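PDB 3U3G: ribonuclease H, which cleaves the RNA strand of RNA/DNA hybrids, as a ribonuclease H of type 1. Local coordinates for residues A[41-44]-A[45-49]; A[123-126]-A[127-131]; A[103-106]-A[107-111]; A[79-82]-A[83-86]; A[58-61]-A[62-65]. All blocks are in the same frame, centred on the assembly; numbering follows the deposited sequence.

In the fold
All five contacts are local ones along helices or at their ends, around a five-stranded mixed sheet. Interaction 1 and interaction 5 hold the two ends of helix 45-60, on opposite sides of the chain's centre, with their centres about 24 Å apart. The first, a cap of threonine hydroxyl and carbonyl, is the surface contact; the other four are partly buried. Interaction 5 is a turn that lays an apolar pair against the sheet. Interactions 3 and 4 touch through Ile103 and Met85; one lays an arginine over an isoleucine at a helix end, the other builds a salt bridge. Arg110 of interaction 3 also meets Gln61 of interaction 5. Interaction 2, at the start of the last helix, adds two bridging waters to its backbone bonds.

Interaction 1 of 5, residues A[41-44]-A[45-49]; sequences GETT and NNVAE
Thr44 caps the N-terminus of helix 45-60, meeting Val47 and Ala48 just after the chain has left strand 32-41 and turned its corner at Glu42. Its hydroxyl sits between its own backbone N and carbonyl carbon (chi1 64°), a position that turns OG1 back toward the first turn. There Thr44 OG1 accepts a weak capping bond from Val47 N at 3.4 Å. The stronger grip is on the backbone, where Ala48 N donates to Thr44 O over 3.0 Å, so one residue receives two N-H groups of the helix start.

Side chains close the same corner. Thr44 OG1 lies 3.4 Å from Val47 CG2, so the capping oxygen is flanked by a methyl. Val47 turns its other branch to Thr43, with Val47 CG1 only 3.1 Å from Thr43 OG1, a tight approach of methyl to hydroxyl. The Thr43 methyl leans the other way, with Thr43 CG2 at 4.0 Å from Ala48 CB.

Behind the cap, Gly41 and Thr43 bond through their backbones to Ala19 and Gly17 of strand 17-26. On the helix, Val47 rests on Leu96 and Lys99 of helix 94-110, Asn46 also touches Leu96, and two residues past Val47, Glu49 packs against Ile81 of helix 79-85.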
loop_
_atom_site.group_PDB
_atom_site.type_symbol
_atom_site.label_atom_id
_atom_site.label_comp_id
_atom_site.label_asym_id
_atom_site.label_seq_id
_atom_site.Cartn_x
_atom_site.Cartn_y
_atom_site.Cartn_z
ATOM N N GLY A 41 2.391 1.568 -15.190
ATOM C CA GLY A 41 2.108 0.855 -16.441
ATOM C C GLY A 41 0.759 0.168 -16.384
ATOM O O GLY A 41 -0.112 0.547 -15.598
ATOM N N GLU A 42 0.533 -0.766 -17.298
ATOM C CA GLU A 42 -0.783 -1.393 -17.410
ATOM C C GLU A 42 -0.831 -2.688 -16.627
ATOM O O GLU A 42 0.048 -3.548 -16.764
ATOM C CB GLU A 42 -1.135 -1.650 -18.875
ATOM C CG GLU A 42 -1.139 -0.386 -19.711
ATOM C CD GLU A 42 -2.026 -0.489 -20.932
ATOM O OE1 GLU A 42 -2.819 -1.448 -21.018
ATOM O OE2 GLU A 42 -1.996 0.446 -21.753
ATOM N N THR A 43 -1.769 -2.757 -15.692
ATOM C CA THR A 43 -1.958 -3.960 -14.902
ATOM C C THR A 43 -3.414 -4.118 -14.476
ATOM O O THR A 43 -4.283 -3.363 -14.908
ATOM C CB THR A 43 -1.065 -3.963 -13.649
ATOM O OG1 THR A 43 -1.009 -5.299 -13.123
ATOM C CG2 THR A 43 -1.632 -3.015 -12.597
ATOM N N THR A 44 -3.689 -5.122 -13.656
ATOM C CA THR A 44 -5.007 -5.239 -13.054
ATOM C C THR A 44 -5.098 -4.496 -11.733
ATOM O O THR A 44 -4.080 -4.077 -11.161
ATOM C CB THR A 44 -5.384 -6.697 -12.813
ATOM O OG1 THR A 44 -4.469 -7.258 -11.861
ATOM C CG2 THR A 44 -5.315 -7.480 -14.107
ATOM N N ASN A 45 -6.327 -4.300 -11.277
ATOM C CA ASN A 45 -6.593 -3.595 -10.051
ATOM C C ASN A 45 -5.878 -4.253 -8.878
ATOM O O ASN A 45 -5.301 -3.580 -8.031
ATOM C CB ASN A 45 -8.101 -3.545 -9.785
ATOM C CG ASN A 45 -8.520 -2.261 -9.133
ATOM O OD1 ASN A 45 -8.510 -2.162 -7.901
ATOM N ND2 ASN A 45 -8.583 -1.201 -9.938
ATOM N N ASN A 46 -6.066 -5.559 -8.734
ATOM C CA ASN A 46 -5.540 -6.252 -7.568
ATOM C C ASN A 46 -4.012 -6.249 -7.539
ATOM O O ASN A 46 -3.413 -6.123 -6.476
ATOM C CB ASN A 46 -6.073 -7.680 -7.491
ATOM C CG ASN A 46 -7.467 -7.752 -6.906
ATOM O OD1 ASN A 46 -7.910 -6.844 -6.196
ATOM N ND2 ASN A 46 -8.139 -8.874 -7.135
ATOM N N VAL A 47 -3.402 -6.370 -8.714
ATOM C CA VAL A 47 -1.958 -6.220 -8.811
ATOM C C VAL A 47 -1.509 -4.826 -8.393
ATOM O O VAL A 47 -0.596 -4.700 -7.571
ATOM C CB VAL A 47 -1.408 -6.609 -10.181
ATOM C CG1 VAL A 47 0.043 -6.127 -10.344
ATOM C CG2 VAL A 47 -1.488 -8.125 -10.358
ATOM N N ALA A 48 -2.224 -3.795 -8.847
ATOM C CA ALA A 48 -1.942 -2.436 -8.395
ATOM C C ALA A 48 -2.036 -2.245 -6.883
ATOM O O ALA A 48 -1.179 -1.595 -6.301
ATOM C CB ALA A 48 -2.802 -1.409 -9.149
ATOM N N GLU A 49 -3.050 -2.828 -6.238
ATOM C CA GLU A 49 -3.137 -2.753 -4.782
ATOM C C GLU A 49 -1.899 -3.358 -4.126
ATOM O O GLU A 49 -1.391 -2.845 -3.120
ATOM C CB GLU A 49 -4.385 -3.477 -4.263
ATOM C CG GLU A 49 -5.719 -2.752 -4.504
ATOM C CD GLU A 49 -6.228 -1.971 -3.284
ATOM O OE1 GLU A 49 -5.420 -1.564 -2.414
ATOM O OE2 GLU A 49 -7.448 -1.714 -3.221
#

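Interaction 2 of 5, residues A[123-126]-A[127-131]; sequences KNAR and ADELV
Asn124 throws its CG anti to the backbone N (chi1 -151°), which carries the amide forward until Asn124 OD1 stands 3.6 Å from Ala127 CB at the opening of helix 125-139.

Although Asn124 holds the N-cap place, its side chain makes no direct capping bond. A water does the work instead, donating to Asn124 OD1 at 2.8 Å and accepting from Ala127 N at 2.9 Å. A second water bridges two acceptors, donating both to Glu129 OE1 and to Arg126 O, each at 2.7 Å. That carbonyl also takes the backbone bond of Leu130 N, 3.0 Å from Arg126 O, while Asp128 N reaches Asn124 O at 3.2 Å.

The other end of the amide is fixed by the sheet side: Asn124 ND2 bonds to Asp77 OD1 and Thr8 O. Asn124, Ala127 and Asp128 all touch Asp9 of strand 3-12, a cluster of acids consistent with the active-site side of the RNase H fold. Arg126, rather than pairing with Glu129, forms its salt bridge with Glu35. The chemistry is thus one of indirect capping, in which a water relays the first-turn N-H to an amide whose rotation is set by its bonds to Asp77 and Thr8.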
loop_
_atom_site.group_PDB
_atom_site.type_symbol
_atom_site.label_atom_id
_atom_site.label_comp_id
_atom_site.label_asym_id
_atom_site.label_seq_id
_atom_site.Cartn_x
_atom_site.Cartn_y
_atom_site.Cartn_z
ATOM N N LYS A 123 -12.451 6.683 4.386
ATOM C CA LYS A 123 -11.254 7.021 5.138
ATOM C C LYS A 123 -9.981 6.902 4.291
ATOM O O LYS A 123 -8.911 7.304 4.724
ATOM C CB LYS A 123 -11.141 6.141 6.382
ATOM C CG LYS A 123 -12.176 6.451 7.454
ATOM C CD LYS A 123 -11.906 7.793 8.112
ATOM C CE LYS A 123 -10.955 7.647 9.290
ATOM N NZ LYS A 123 -11.166 8.709 10.317
ATOM N N ASN A 124 -10.088 6.302 3.110
ATOM C CA ASN A 124 -8.918 6.146 2.250
ATOM C C ASN A 124 -8.922 7.054 1.015
ATOM O O ASN A 124 -8.241 6.773 0.019
ATOM C CB ASN A 124 -8.753 4.681 1.838
ATOM C CG ASN A 124 -7.302 4.307 1.581
ATOM O OD1 ASN A 124 -6.390 4.949 2.103
ATOM N ND2 ASN A 124 -7.095 3.170 0.926
ATOM N N ALA A 125 -9.648 8.170 1.093
ATOM C CA ALA A 125 -9.840 9.018 -0.072
ATOM C C ALA A 125 -8.548 9.664 -0.577
ATOM O O ALA A 125 -8.364 9.810 -1.775
ATOM C CB ALA A 125 -10.903 10.079 0.193
ATOM N N ARG A 126 -7.621 9.980 0.323
ATOM C CA ARG A 126 -6.371 10.611 -0.100
ATOM C C ARG A 126 -5.541 9.686 -1.006
ATOM O O ARG A 126 -5.101 10.082 -2.088
ATOM C CB ARG A 126 -5.532 11.027 1.108
ATOM C CG ARG A 126 -5.996 12.295 1.798
ATOM C CD ARG A 126 -5.164 12.551 3.044
ATOM N NE ARG A 126 -3.785 12.925 2.731
ATOM C CZ ARG A 126 -2.870 13.204 3.656
ATOM N NH1 ARG A 126 -3.133 12.945 4.930
ATOM N NH2 ARG A 126 -1.660 13.632 3.307
ATOM N N ALA A 127 -5.338 8.453 -0.553
ATOM C CA ALA A 127 -4.593 7.483 -1.355
ATOM C C ALA A 127 -5.276 7.244 -2.699
ATOM O O ALA A 127 -4.608 7.071 -3.714
ATOM C CB ALA A 127 -4.409 6.186 -0.592
ATOM N N ASP A 128 -6.603 7.147 -2.696
ATOM C CA ASP A 128 -7.331 7.044 -3.957
ATOM C C ASP A 128 -7.066 8.218 -4.899
ATOM O O ASP A 128 -6.908 8.027 -6.110
ATOM C CB ASP A 128 -8.834 6.874 -3.703
ATOM C CG ASP A 128 -9.654 6.876 -4.984
ATOM O OD1 ASP A 128 -9.742 5.821 -5.632
ATOM O OD2 ASP A 128 -10.122 7.962 -5.389
ATOM N N GLU A 129 -7.051 9.431 -4.352
ATOM C CA GLU A 129 -6.742 10.612 -5.149
ATOM C C GLU A 129 -5.354 10.504 -5.764
ATOM O O GLU A 129 -5.146 10.851 -6.932
ATOM C CB GLU A 129 -6.848 11.896 -4.310
ATOM C CG GLU A 129 -8.159 12.064 -3.557
ATOM C CD GLU A 129 -8.109 13.179 -2.507
ATOM O OE1 GLU A 129 -7.112 13.934 -2.466
ATOM O OE2 GLU A 129 -9.067 13.288 -1.709
ATOM N N LEU A 130 -4.409 9.969 -4.992
ATOM C CA LEU A 130 -3.036 9.860 -5.469
ATOM C C LEU A 130 -2.942 8.885 -6.644
ATOM O O LEU A 130 -2.221 9.126 -7.611
ATOM C CB LEU A 130 -2.116 9.412 -4.327
ATOM C CG LEU A 130 -1.929 10.425 -3.196
ATOM C CD1 LEU A 130 -1.027 9.837 -2.110
ATOM C CD2 LEU A 130 -1.338 11.711 -3.741
ATOM N N VAL A 131 -3.669 7.774 -6.558
ATOM C CA VAL A 131 -3.751 6.825 -7.672
ATOM C C VAL A 131 -4.231 7.546 -8.931
ATOM O O VAL A 131 -3.632 7.443 -9.998
ATOM C CB VAL A 131 -4.728 5.665 -7.334
ATOM C CG1 VAL A 131 -5.029 4.827 -8.583
ATOM C CG2 VAL A 131 -4.152 4.788 -6.223
HETATM O O HOH W 1 -5.753 7.718 2.212
HETATM O O HOH W 2 -4.726 12.739 -2.180
#

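Interaction 3 of 5, residues A[103-106]-A[107-111]; sequences IAHI and KMERV
Arg110 N donates to Ile106 O over 2.8 Å and Lys107 N to Ile103 O over the same 2.8 Å, two short rungs tying together the last turns of helix 94-110. Met108 N to Ala104 O and Glu109 N to His105 O continue the ladder. At the exit, Lys107 bends along its length and curls toward the chain end, so that Lys107 NZ donates to Val111 O at 2.8 Å, with a weak second bond to the carbonyl of Pro112.

Beyond the polar frame, Ile106 and Arg110 run side by side, pointing the same way. Ile106 CG2, anti to its backbone N, is pushed over one face of the guanidinium, 3.4 Å above the plane and over its centre. The methyl lies 3.5 Å from Arg110 CZ, and the arginine reaches it by staying extended from CG to NE. Arg110 NH1 then makes a weak bond to Leu57 O on helix 45-60, whose Leu57 also packs on Ile106 and Val111.

The flat face of the guanidinium is therefore used for packing and an N-H for a carbonyl. The partial negative charge at the C-terminal end of helix 94-110 would probably favour Lys107, and that of helix 45-60 Arg110.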
loop_
_atom_site.group_PDB
_atom_site.type_symbol
_atom_site.label_atom_id
_atom_site.label_comp_id
_atom_site.label_asym_id
_atom_site.label_seq_id
_atom_site.Cartn_x
_atom_site.Cartn_y
_atom_site.Cartn_z
ATOM N N ILE A 103 5.919 -9.715 -0.570
ATOM C CA ILE A 103 5.502 -8.803 0.483
ATOM C C ILE A 103 5.705 -9.414 1.861
ATOM O O ILE A 103 6.224 -8.775 2.770
ATOM C CB ILE A 103 4.024 -8.403 0.319
ATOM C CG1 ILE A 103 3.860 -7.485 -0.892
ATOM C CG2 ILE A 103 3.490 -7.755 1.592
ATOM C CD1 ILE A 103 2.443 -7.372 -1.413
ATOM N N ALA A 104 5.314 -10.671 2.012
ATOM C CA ALA A 104 5.443 -11.318 3.311
ATOM C C ALA A 104 6.900 -11.360 3.756
ATOM O O ALA A 104 7.213 -11.103 4.914
ATOM C CB ALA A 104 4.852 -12.717 3.264
ATOM N N HIS A 105 7.806 -11.626 2.824
ATOM C CA HIS A 105 9.207 -11.699 3.182
ATOM C C HIS A 105 9.779 -10.312 3.499
ATOM O O HIS A 105 10.503 -10.125 4.487
ATOM C CB HIS A 105 9.999 -12.373 2.064
ATOM C CG HIS A 105 11.443 -12.580 2.398
ATOM N ND1 HIS A 105 11.905 -13.693 3.067
ATOM C CD2 HIS A 105 12.487 -11.728 2.321
ATOM C CE1 HIS A 105 13.196 -13.548 3.308
ATOM N NE2 HIS A 105 13.551 -12.330 2.947
ATOM N N ILE A 106 9.437 -9.323 2.688
ATOM C CA ILE A 106 9.890 -7.963 2.944
ATOM C C ILE A 106 9.398 -7.463 4.294
ATOM O O ILE A 106 10.148 -6.837 5.031
ATOM C CB ILE A 106 9.408 -7.024 1.837
ATOM C CG1 ILE A 106 10.111 -7.357 0.518
ATOM C CG2 ILE A 106 9.697 -5.563 2.205
ATOM C CD1 ILE A 106 9.488 -6.676 -0.690
ATOM N N LYS A 107 8.117 -7.668 4.583
ATOM C CA LYS A 107 7.571 -7.178 5.839
ATOM C C LYS A 107 8.253 -7.827 7.037
ATOM O O LYS A 107 8.677 -7.138 7.967
ATOM C CB LYS A 107 6.058 -7.391 5.899
ATOM C CG LYS A 107 5.428 -6.861 7.168
ATOM C CD LYS A 107 4.260 -7.736 7.597
ATOM C CE LYS A 107 4.633 -8.555 8.817
ATOM N NZ LYS A 107 5.609 -7.814 9.657
ATOM N N MET A 108 8.466 -9.135 6.970
ATOM C CA MET A 108 9.210 -9.825 8.022
ATOM C C MET A 108 10.628 -9.294 8.204
ATOM O O MET A 108 11.131 -9.198 9.321
ATOM C CB MET A 108 9.227 -11.336 7.780
ATOM C CG MET A 108 9.984 -12.118 8.833
ATOM S SD MET A 108 9.038 -12.357 10.354
ATOM C CE MET A 108 7.848 -13.593 9.823
ATOM N N GLU A 109 11.289 -8.976 7.127
ATOM C CA GLU A 109 12.659 -8.526 7.168
ATOM C C GLU A 109 12.760 -7.098 7.655
ATOM O O GLU A 109 13.603 -6.822 8.417
ATOM C CB GLU A 109 13.277 -8.672 5.775
ATOM C CG GLU A 109 14.588 -7.921 5.563
ATOM C CD GLU A 109 15.198 -8.232 4.261
ATOM O OE1 GLU A 109 14.903 -7.546 3.288
ATOM O OE2 GLU A 109 15.886 -9.245 4.238
ATOM N N ARG A 110 11.938 -6.198 7.145
ATOM C CA ARG A 110 12.081 -4.756 7.419
ATOM C C ARG A 110 11.267 -4.283 8.621
ATOM O O ARG A 110 11.628 -3.355 9.267
ATOM C CB ARG A 110 11.625 -3.918 6.219
ATOM C CG ARG A 110 12.479 -4.034 5.009
ATOM C CD ARG A 110 12.085 -3.022 3.908
ATOM N NE ARG A 110 12.684 -3.518 2.744
ATOM C CZ ARG A 110 12.284 -3.291 1.524
ATOM N NH1 ARG A 110 11.289 -2.482 1.280
ATOM N NH2 ARG A 110 12.860 -3.922 0.530
ATOM N N VAL A 111 10.090 -4.873 8.794
ATOM C CA VAL A 111 9.101 -4.352 9.754
ATOM C C VAL A 111 8.247 -5.478 10.337
ATOM O O VAL A 111 7.109 -5.531 10.100
ATOM C CB VAL A 111 8.177 -3.235 9.172
ATOM C CG1 VAL A 111 8.754 -1.953 9.210
ATOM C CG2 VAL A 111 7.825 -3.517 7.794
#

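Interaction 4 of 5, residues A[79-82]-A[83-86]; sequences ELIV and RQMQ
Arg83 reaches back one turn to Glu79 in an i to i+4 salt bridge along helix 79-85, which lies against strands 71-76 and 115-118 of the RNase H fold. Its CB rests by Glu79 O, and Arg83 CG comes within 3.2 Å of that same oxygen. The chain then bends at chi2 (-52°), which brings the guanidinium edge to Glu79 OE2. Arg83 NE makes a weak bond to Glu79 OE2 at 3.4 Å and also donates to a water that itself donates to OE2. Arg83 NH2 gives the straighter bond, 3.2 Å to Glu79 OE2; the carboxylate oxygen lies in the guanidinium plane, yet is met from above its own plane, the two groups standing 90° apart. At another point of the edge Arg83 NH1 donates to Gln86 OE1 at 3.0 Å and lies 3.6 Å from Val82 CG1.

A leucine in place of Arg83 would probably leave Glu79 OE2 without its cationic mate and set the Gln86 amide free to turn.

The inner face is apolar, with Ile81 and Met85 side by side against Tyr50 of helix 45-60. Gln84 bonds to Tyr50 OH through OE1, while the other end of its amide, Gln84 NE2, sits 3.7 Å from Leu80 CG.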
loop_
_atom_site.group_PDB
_atom_site.type_symbol
_atom_site.label_atom_id
_atom_site.label_comp_id
_atom_site.label_asym_id
_atom_site.label_seq_id
_atom_site.Cartn_x
_atom_site.Cartn_y
_atom_site.Cartn_z
ATOM N N GLU A 79 -11.087 -5.075 2.683
ATOM C CA GLU A 79 -11.069 -6.053 3.749
ATOM C C GLU A 79 -10.417 -7.358 3.284
ATOM O O GLU A 79 -9.667 -7.987 4.031
ATOM C CB GLU A 79 -12.470 -6.311 4.325
ATOM C CG GLU A 79 -12.390 -7.199 5.552
ATOM C CD GLU A 79 -13.700 -7.387 6.283
ATOM O OE1 GLU A 79 -14.719 -6.813 5.865
ATOM O OE2 GLU A 79 -13.662 -8.069 7.327
ATOM N N LEU A 80 -10.711 -7.770 2.053
ATOM C CA LEU A 80 -10.102 -8.965 1.498
ATOM C C LEU A 80 -8.576 -8.909 1.547
ATOM O O LEU A 80 -7.934 -9.829 2.030
ATOM C CB LEU A 80 -10.570 -9.189 0.064
ATOM C CG LEU A 80 -9.912 -10.358 -0.664
ATOM C CD1 LEU A 80 -10.246 -11.660 0.030
ATOM C CD2 LEU A 80 -10.376 -10.393 -2.108
ATOM N N ILE A 81 -7.999 -7.804 1.088
ATOM C CA ILE A 81 -6.547 -7.737 1.039
ATOM C C ILE A 81 -5.951 -7.683 2.447
ATOM O O ILE A 81 -4.953 -8.335 2.730
ATOM C CB ILE A 81 -6.060 -6.571 0.177
ATOM C CG1 ILE A 81 -6.461 -6.824 -1.278
ATOM C CG2 ILE A 81 -4.540 -6.456 0.283
ATOM C CD1 ILE A 81 -6.208 -5.652 -2.188
ATOM N N VAL A 82 -6.632 -7.011 3.363
ATOM C CA VAL A 82 -6.190 -7.034 4.758
ATOM C C VAL A 82 -6.183 -8.451 5.336
ATOM O O VAL A 82 -5.183 -8.887 5.910
ATOM C CB VAL A 82 -7.054 -6.105 5.624
ATOM C CG1 VAL A 82 -6.750 -6.318 7.099
ATOM C CG2 VAL A 82 -6.812 -4.645 5.243
ATOM N N ARG A 83 -7.251 -9.208 5.095
ATOM C CA ARG A 83 -7.305 -10.564 5.616
ATOM C C ARG A 83 -6.270 -11.470 4.968
ATOM O O ARG A 83 -5.771 -12.396 5.593
ATOM C CB ARG A 83 -8.712 -11.151 5.491
ATOM C CG ARG A 83 -9.811 -10.372 6.226
ATOM C CD ARG A 83 -9.517 -10.086 7.700
ATOM N NE ARG A 83 -10.497 -9.104 8.189
ATOM C CZ ARG A 83 -10.217 -8.029 8.920
ATOM N NH1 ARG A 83 -9.002 -7.807 9.450
ATOM N NH2 ARG A 83 -11.169 -7.135 9.132
ATOM N N GLN A 84 -6.009 -11.242 3.684
ATOM C CA GLN A 84 -4.953 -11.974 2.979
ATOM C C GLN A 84 -3.592 -11.669 3.600
ATOM O O GLN A 84 -2.838 -12.577 3.942
ATOM C CB GLN A 84 -4.947 -11.598 1.494
ATOM C CG GLN A 84 -6.118 -12.200 0.728
ATOM C CD GLN A 84 -6.205 -11.708 -0.708
ATOM O OE1 GLN A 84 -5.665 -10.652 -1.070
ATOM N NE2 GLN A 84 -7.001 -12.405 -1.501
ATOM N N MET A 85 -3.318 -10.383 3.799
ATOM C CA MET A 85 -2.030 -9.962 4.341
ATOM C C MET A 85 -1.798 -10.455 5.768
ATOM O O MET A 85 -0.676 -10.771 6.148
ATOM C CB MET A 85 -1.893 -8.436 4.270
ATOM C CG MET A 85 -1.788 -7.873 2.854
ATOM S SD MET A 85 -0.324 -8.461 1.986
ATOM C CE MET A 85 -0.922 -8.486 0.299
ATOM N N GLN A 86 -2.880 -10.580 6.529
ATOM C CA GLN A 86 -2.815 -11.112 7.896
ATOM C C GLN A 86 -2.720 -12.618 7.926
ATOM O O GLN A 86 -2.506 -13.205 8.983
ATOM C CB GLN A 86 -4.062 -10.688 8.662
ATOM C CG GLN A 86 -4.096 -9.214 8.944
ATOM C CD GLN A 86 -5.304 -8.821 9.760
ATOM O OE1 GLN A 86 -6.430 -9.272 9.497
ATOM N NE2 GLN A 86 -5.065 -8.037 10.813
HETATM O O HOH W 3 -13.022 -11.014 7.606
#

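Interaction 5 of 5, residues A[58-61]-A[62-65]; sequences EDLQ and MFGD
Met62 is the first residue of segment 62-65 to turn back on segment 58-61, with Met62 N donating to Asp59 O at 2.9 Å. The donor lies above the carbonyl plane rather than within it, as expected when the span is three residues instead of four. The methionine chain starts out over the same carbonyl, Met62 CB being 3.4 Å from Asp59 O, before bending off. Asp59 itself points elsewhere, its carboxylate bonding Ser36 OG and forming a salt bridge with Arg55.

Phe63 repeats the pattern, its N bonding Leu60 O over 3.1 Å, again from above the carbonyl plane. Here the side chain joins in. With CG anti to the carbonyl carbon (chi1 -75°), the ring is placed beside Leu60, and Leu60 CD2 sits 3.9 Å from Phe63 CE2, the two side chains being set at a slant. Leu60 O also lies at the ring edge, in its plane, 3.5 Å from Phe63 CD2. Both residues face the sheet: Leu60 packs on Ile4 and Ile6, Phe63 on Ile4, Ile25 and Leu33. Were Phe63 cut back to alanine, a gap would probably open beside Leu60 CD2, and Ile4, Ile25 and Leu33 would lose their aromatic partner.

Gly64 closes the series with Gly64 N to Gln61 O at 3.1 Å. Its positive phi of 53° suits glycine and breaks the helical run ahead of the loop to strand 71-76.

Four consecutive i to i+3 bonds, counting Gln61 N to Glu58 O and with the last made by a glycine, are typical of a helix end winding tighter before it unravels, and here that end lies on the sheet of the RNase H fold.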
loop_
_atom_site.group_PDB
_atom_site.type_symbol
_atom_site.label_atom_id
_atom_site.label_comp_id
_atom_site.label_asym_id
_atom_site.label_seq_id
_atom_site.Cartn_x
_atom_site.Cartn_y
_atom_site.Cartn_z
ATOM N N GLU A 58 8.957 -0.001 0.460
ATOM C CA GLU A 58 10.154 0.660 -0.040
ATOM C C GLU A 58 10.312 2.054 0.565
ATOM O O GLU A 58 11.400 2.428 1.026
ATOM C CB GLU A 58 10.092 0.720 -1.568
ATOM C CG GLU A 58 11.085 1.645 -2.246
ATOM C CD GLU A 58 12.403 0.976 -2.563
ATOM O OE1 GLU A 58 12.696 -0.076 -1.937
ATOM O OE2 GLU A 58 13.229 1.629 -3.257
ATOM N N ASP A 59 9.225 2.820 0.568
ATOM C CA ASP A 59 9.241 4.164 1.148
ATOM C C ASP A 59 9.746 4.088 2.578
ATOM O O ASP A 59 10.512 4.939 3.022
ATOM C CB ASP A 59 7.823 4.737 1.162
ATOM C CG ASP A 59 7.305 5.078 -0.233
ATOM O OD1 ASP A 59 8.110 5.384 -1.137
ATOM O OD2 ASP A 59 6.077 5.251 -0.349
ATOM N N LEU A 60 9.280 3.082 3.313
ATOM C CA LEU A 60 9.677 2.957 4.711
ATOM C C LEU A 60 11.192 2.974 4.911
ATOM O O LEU A 60 11.681 3.409 5.961
ATOM C CB LEU A 60 9.076 1.691 5.329
ATOM C CG LEU A 60 7.605 1.801 5.710
ATOM C CD1 LEU A 60 7.111 0.476 6.281
ATOM C CD2 LEU A 60 7.437 2.933 6.726
ATOM N N GLN A 61 11.951 2.383 3.984
ATOM C CA GLN A 61 13.400 2.350 4.137
ATOM C C GLN A 61 14.012 3.737 4.255
ATOM O O GLN A 61 15.084 3.907 4.826
ATOM C CB GLN A 61 14.058 1.604 2.988
ATOM C CG GLN A 61 13.554 0.185 2.809
ATOM C CD GLN A 61 14.684 -0.801 2.587
ATOM O OE1 GLN A 61 15.273 -1.313 3.537
ATOM N NE2 GLN A 61 15.081 -0.964 1.332
ATOM N N MET A 62 13.318 4.747 3.741
ATOM C CA MET A 62 13.872 6.087 3.772
ATOM C C MET A 62 13.880 6.736 5.155
ATOM O O MET A 62 14.609 7.700 5.374
ATOM C CB MET A 62 13.172 6.969 2.751
ATOM C CG MET A 62 13.320 6.449 1.328
ATOM S SD MET A 62 15.010 6.542 0.685
ATOM C CE MET A 62 14.994 8.245 0.109
ATOM N N PHE A 63 13.150 6.143 6.100
ATOM C CA PHE A 63 13.191 6.594 7.494
ATOM C C PHE A 63 14.493 6.209 8.161
ATOM O O PHE A 63 14.812 6.726 9.233
ATOM C CB PHE A 63 11.995 6.041 8.284
ATOM C CG PHE A 63 10.695 6.725 7.970
ATOM C CD1 PHE A 63 10.409 7.975 8.509
ATOM C CD2 PHE A 63 9.729 6.094 7.197
ATOM C CE1 PHE A 63 9.196 8.601 8.250
ATOM C CE2 PHE A 63 8.496 6.686 6.970
ATOM C CZ PHE A 63 8.234 7.962 7.477
ATOM N N GLY A 64 15.157 5.187 7.624
ATOM C CA GLY A 64 16.465 4.792 8.103
ATOM C C GLY A 64 16.433 4.583 9.588
ATOM O O GLY A 64 15.677 3.749 10.085
ATOM N N ASP A 65 17.248 5.359 10.297
ATOM C CA ASP A 65 17.405 5.179 11.728
ATOM C C ASP A 65 16.097 5.295 12.508
ATOM O O ASP A 65 15.893 4.571 13.483
ATOM C CB ASP A 65 18.482 6.123 12.293
ATOM C CG ASP A 65 18.143 7.612 12.118
ATOM O OD1 ASP A 65 17.397 7.999 11.179
ATOM O OD2 ASP A 65 18.727 8.421 12.869
#